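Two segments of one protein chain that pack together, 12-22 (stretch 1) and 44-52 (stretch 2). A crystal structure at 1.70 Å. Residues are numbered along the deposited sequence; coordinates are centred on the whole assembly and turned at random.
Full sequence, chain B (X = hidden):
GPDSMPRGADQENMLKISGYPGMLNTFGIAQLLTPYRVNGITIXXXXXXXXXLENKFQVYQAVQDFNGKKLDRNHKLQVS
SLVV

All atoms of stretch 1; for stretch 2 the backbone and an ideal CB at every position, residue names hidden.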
# COMPACT_ATOMS: atom_id res chain seq x y z
N GLU B 12 -14.35 -1.15 18.12
CA GLU B 12 -13.54 0.07 18.06
C GLU B 12 -12.32 -0.09 17.14
O GLU B 12 -11.70 0.91 16.77
CB GLU B 12 -13.08 0.50 19.46
CG GLU B 12 -12.02 -0.38 20.11
CD GLU B 12 -11.59 0.18 21.49
OE1 GLU B 12 -12.43 0.83 22.15
OE2 GLU B 12 -10.44 -0.04 21.92
N ASN B 13 -11.97 -1.32 16.77
CA ASN B 13 -10.86 -1.55 15.86
C ASN B 13 -11.28 -1.62 14.40
O ASN B 13 -10.45 -1.91 13.55
CB ASN B 13 -10.11 -2.84 16.20
CG ASN B 13 -9.56 -2.86 17.59
OD1 ASN B 13 -9.18 -1.82 18.12
ND2 ASN B 13 -9.49 -4.04 18.19
N MET B 14 -12.54 -1.37 14.08
CA MET B 14 -13.03 -1.68 12.75
C MET B 14 -13.45 -0.44 11.99
O MET B 14 -13.91 0.56 12.56
CB MET B 14 -14.19 -2.68 12.83
CG MET B 14 -13.62 -4.07 13.07
SD MET B 14 -14.68 -5.16 14.02
CE MET B 14 -16.31 -4.55 13.62
N LEU B 15 -13.25 -0.51 10.69
CA LEU B 15 -13.72 0.54 9.81
C LEU B 15 -14.38 -0.08 8.60
O LEU B 15 -14.21 -1.27 8.30
CB LEU B 15 -12.58 1.47 9.41
CG LEU B 15 -11.39 0.92 8.60
CD1 LEU B 15 -11.79 0.66 7.19
CD2 LEU B 15 -10.33 1.99 8.69
N LYS B 16 -15.20 0.73 7.95
CA LYS B 16 -15.83 0.44 6.67
C LYS B 16 -15.10 1.23 5.60
O LYS B 16 -14.80 2.41 5.79
CB LYS B 16 -17.30 0.86 6.64
CG LYS B 16 -18.23 0.11 7.57
CD LYS B 16 -19.69 0.28 7.11
CE LYS B 16 -20.68 0.17 8.28
NZ LYS B 16 -21.86 1.09 8.18
N ILE B 17 -14.80 0.58 4.48
CA ILE B 17 -14.18 1.25 3.34
C ILE B 17 -14.92 0.82 2.08
O ILE B 17 -15.28 -0.35 1.93
CB ILE B 17 -12.67 0.93 3.26
CG1 ILE B 17 -12.04 1.62 2.05
CG2 ILE B 17 -12.42 -0.59 3.24
CD1 ILE B 17 -10.54 1.73 2.15
N SER B 18 -15.17 1.78 1.18
CA SER B 18 -15.93 1.49 -0.03
C SER B 18 -15.49 2.47 -1.11
O SER B 18 -14.84 3.48 -0.83
CB SER B 18 -17.44 1.57 0.21
OG SER B 18 -17.86 2.87 0.61
N GLY B 19 -15.81 2.12 -2.37
CA GLY B 19 -15.57 3.00 -3.49
C GLY B 19 -14.36 2.66 -4.34
O GLY B 19 -14.22 3.26 -5.42
N TYR B 20 -13.50 1.75 -3.89
CA TYR B 20 -12.31 1.37 -4.62
C TYR B 20 -12.68 0.47 -5.79
O TYR B 20 -13.81 0.01 -5.92
CB TYR B 20 -11.33 0.65 -3.70
CG TYR B 20 -11.97 -0.44 -2.87
CD1 TYR B 20 -12.31 -1.66 -3.41
CD2 TYR B 20 -12.30 -0.20 -1.53
CE1 TYR B 20 -12.91 -2.66 -2.63
CE2 TYR B 20 -12.92 -1.18 -0.75
CZ TYR B 20 -13.22 -2.41 -1.31
OH TYR B 20 -13.80 -3.37 -0.53
N PRO B 21 -11.72 0.19 -6.67
CA PRO B 21 -12.06 -0.58 -7.87
C PRO B 21 -12.56 -1.97 -7.51
O PRO B 21 -12.07 -2.62 -6.57
CB PRO B 21 -10.75 -0.62 -8.66
CG PRO B 21 -10.01 0.60 -8.22
CD PRO B 21 -10.38 0.79 -6.75
N GLY B 22 -13.51 -2.45 -8.30
CA GLY B 22 -14.25 -3.64 -7.97
C GLY B 22 -13.46 -4.93 -8.10
O GLY B 22 -13.91 -5.97 -7.61
N UNK B 44 -17.52 -7.23 1.68
CA UNK B 44 -18.96 -7.08 1.80
C UNK B 44 -19.59 -6.72 0.46
O UNK B 44 -20.79 -6.48 0.40
CB UNK B 44 -19.30 -6.01 2.85
N UNK B 45 -18.79 -6.69 -0.59
CA UNK B 45 -19.24 -6.43 -1.94
C UNK B 45 -18.02 -6.17 -2.77
O UNK B 45 -16.92 -6.02 -2.26
CB UNK B 45 -20.22 -5.26 -2.00
N UNK B 46 -18.22 -6.11 -4.09
CA UNK B 46 -17.12 -5.83 -5.00
C UNK B 46 -16.32 -4.60 -4.58
O UNK B 46 -15.09 -4.57 -4.74
CB UNK B 46 -17.66 -5.64 -6.42
N UNK B 47 -17.00 -3.55 -4.13
CA UNK B 47 -16.33 -2.29 -3.83
C UNK B 47 -16.50 -1.85 -2.38
O UNK B 47 -16.53 -0.64 -2.10
CB UNK B 47 -16.86 -1.19 -4.76
N UNK B 48 -16.62 -2.79 -1.45
CA UNK B 48 -16.76 -2.43 -0.05
C UNK B 48 -16.25 -3.56 0.83
O UNK B 48 -16.34 -4.75 0.47
CB UNK B 48 -18.22 -2.10 0.28
N UNK B 49 -15.74 -3.18 2.00
CA UNK B 49 -15.27 -4.17 2.95
C UNK B 49 -15.34 -3.59 4.36
O UNK B 49 -15.53 -2.39 4.55
CB UNK B 49 -13.85 -4.62 2.61
N UNK B 50 -15.23 -4.48 5.34
CA UNK B 50 -15.05 -4.09 6.73
C UNK B 50 -13.66 -4.56 7.15
O UNK B 50 -13.28 -5.71 6.90
CB UNK B 50 -16.14 -4.68 7.63
N UNK B 51 -12.89 -3.68 7.79
CA UNK B 51 -11.46 -3.93 8.04
C UNK B 51 -11.21 -3.79 9.52
O UNK B 51 -11.65 -2.82 10.14
CB UNK B 51 -10.57 -2.97 7.25
N UNK B 52 -10.48 -4.74 10.09
CA UNK B 52 -10.00 -4.62 11.46
C UNK B 52 -8.55 -4.15 11.41
O UNK B 52 -7.70 -4.81 10.82
CB UNK B 52 -10.13 -5.94 12.22

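Position 44 lies beyond the reach of stretch 1, with nothing of it within 5.5 Å of the ideal CB, so almost any polar or beta-favouring residue would do. It is threonine; its OG1 is used within its own stretch. Position 45 is equally unconstrained by stretch 1, but its phi of 167° is positive and outside the range comfortable for residues with a CB, which favours glycine, and glycine it is.

At position 46 the ideal CB sits sideways, 3.9 Å from G22 O. A small residue fits without demanding a partner. The deposited alanine packs against G22, and the CA-H...O contact from G22 CA to A46 O, 3.5 Å, is made by backbone alone.

Position 47 is richer. Its carbonyl O accepts a hydrogen bond from G19 N at 2.9 Å, whatever the side chain. The ideal CB stands 3.5 Å from Y20 O, an acceptor that invites a donor: asparagine, glutamine, lysine or arginine could be considered. Glutamine is found. Its NE2 donates to Y20 O at 3.0 Å, while its CG lies 3.8 Å from G22 CA.

From 48 onward the backbone pairs antiparallel with strand 14-18, and side chains alternate between the faces. Position 48 shares a face with S18, its ideal CB 3.8 Å from S18 CB, so something small and polar or a modest beta-former would suit. Serine is the answer, and its OG turns to T44 rather than across to S18: S48 OG and T44 OG1 are hydrogen-bonded at 2.6 Å, and either could be the donor.

Position 49 faces the side of I17, with the ideal CB 3.4 Å from Y20 OH and 4.3 Å from I17 CG2. That closeness favours a small residue, alanine or glycine; alanine is deposited. The backbone does the binding, with A49 N to I17 O at 2.9 Å and I17 N to A49 O at 3.1 Å.

Position 50 returns to the face of M14 and K16, where aliphatic surface suits valine, isoleucine or threonine. It is valine, with CG1 4.4 Å from M14 CB and CG2 4.3 Å from K16 CG.

Position 51 points between L15 and I17, calling for a branched aliphatic. Valine sets CB 3.8 Å from L15 CD1 and CG2 3.9 Å from I17 CG2, while its N donates to L15 O at 2.8 Å and its O accepts from L15 N at 2.9 Å.

Position 52 looks onto M14, ideal CB 4.1 Å from M14 CG; a small or medium apolar residue fits. Alanine supplies just that methyl.

Stretch 2 (44-52) TGAQSAVVA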
# COMPACT_ATOMS: atom_id res chain seq x y z
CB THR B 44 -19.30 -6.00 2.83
OG1 THR B 44 -18.84 -4.73 2.36
CG2 THR B 44 -18.66 -6.32 4.17
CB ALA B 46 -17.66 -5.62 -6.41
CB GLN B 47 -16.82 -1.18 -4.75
CG GLN B 47 -16.81 -1.53 -6.22
CD GLN B 47 -17.27 -0.38 -7.07
OE1 GLN B 47 -18.40 -0.39 -7.57
NE2 GLN B 47 -16.41 0.62 -7.26
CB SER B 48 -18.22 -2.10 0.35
OG SER B 48 -19.09 -3.22 0.23
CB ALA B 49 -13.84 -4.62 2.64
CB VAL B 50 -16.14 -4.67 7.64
CG1 VAL B 50 -15.75 -4.38 9.07
CG2 VAL B 50 -17.53 -4.10 7.32
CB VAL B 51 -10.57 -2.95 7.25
CG1 VAL B 51 -9.12 -3.16 7.60
CG2 VAL B 51 -10.86 -3.07 5.79
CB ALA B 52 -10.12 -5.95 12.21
O HOH W 1 -14.23 -5.58 -1.53
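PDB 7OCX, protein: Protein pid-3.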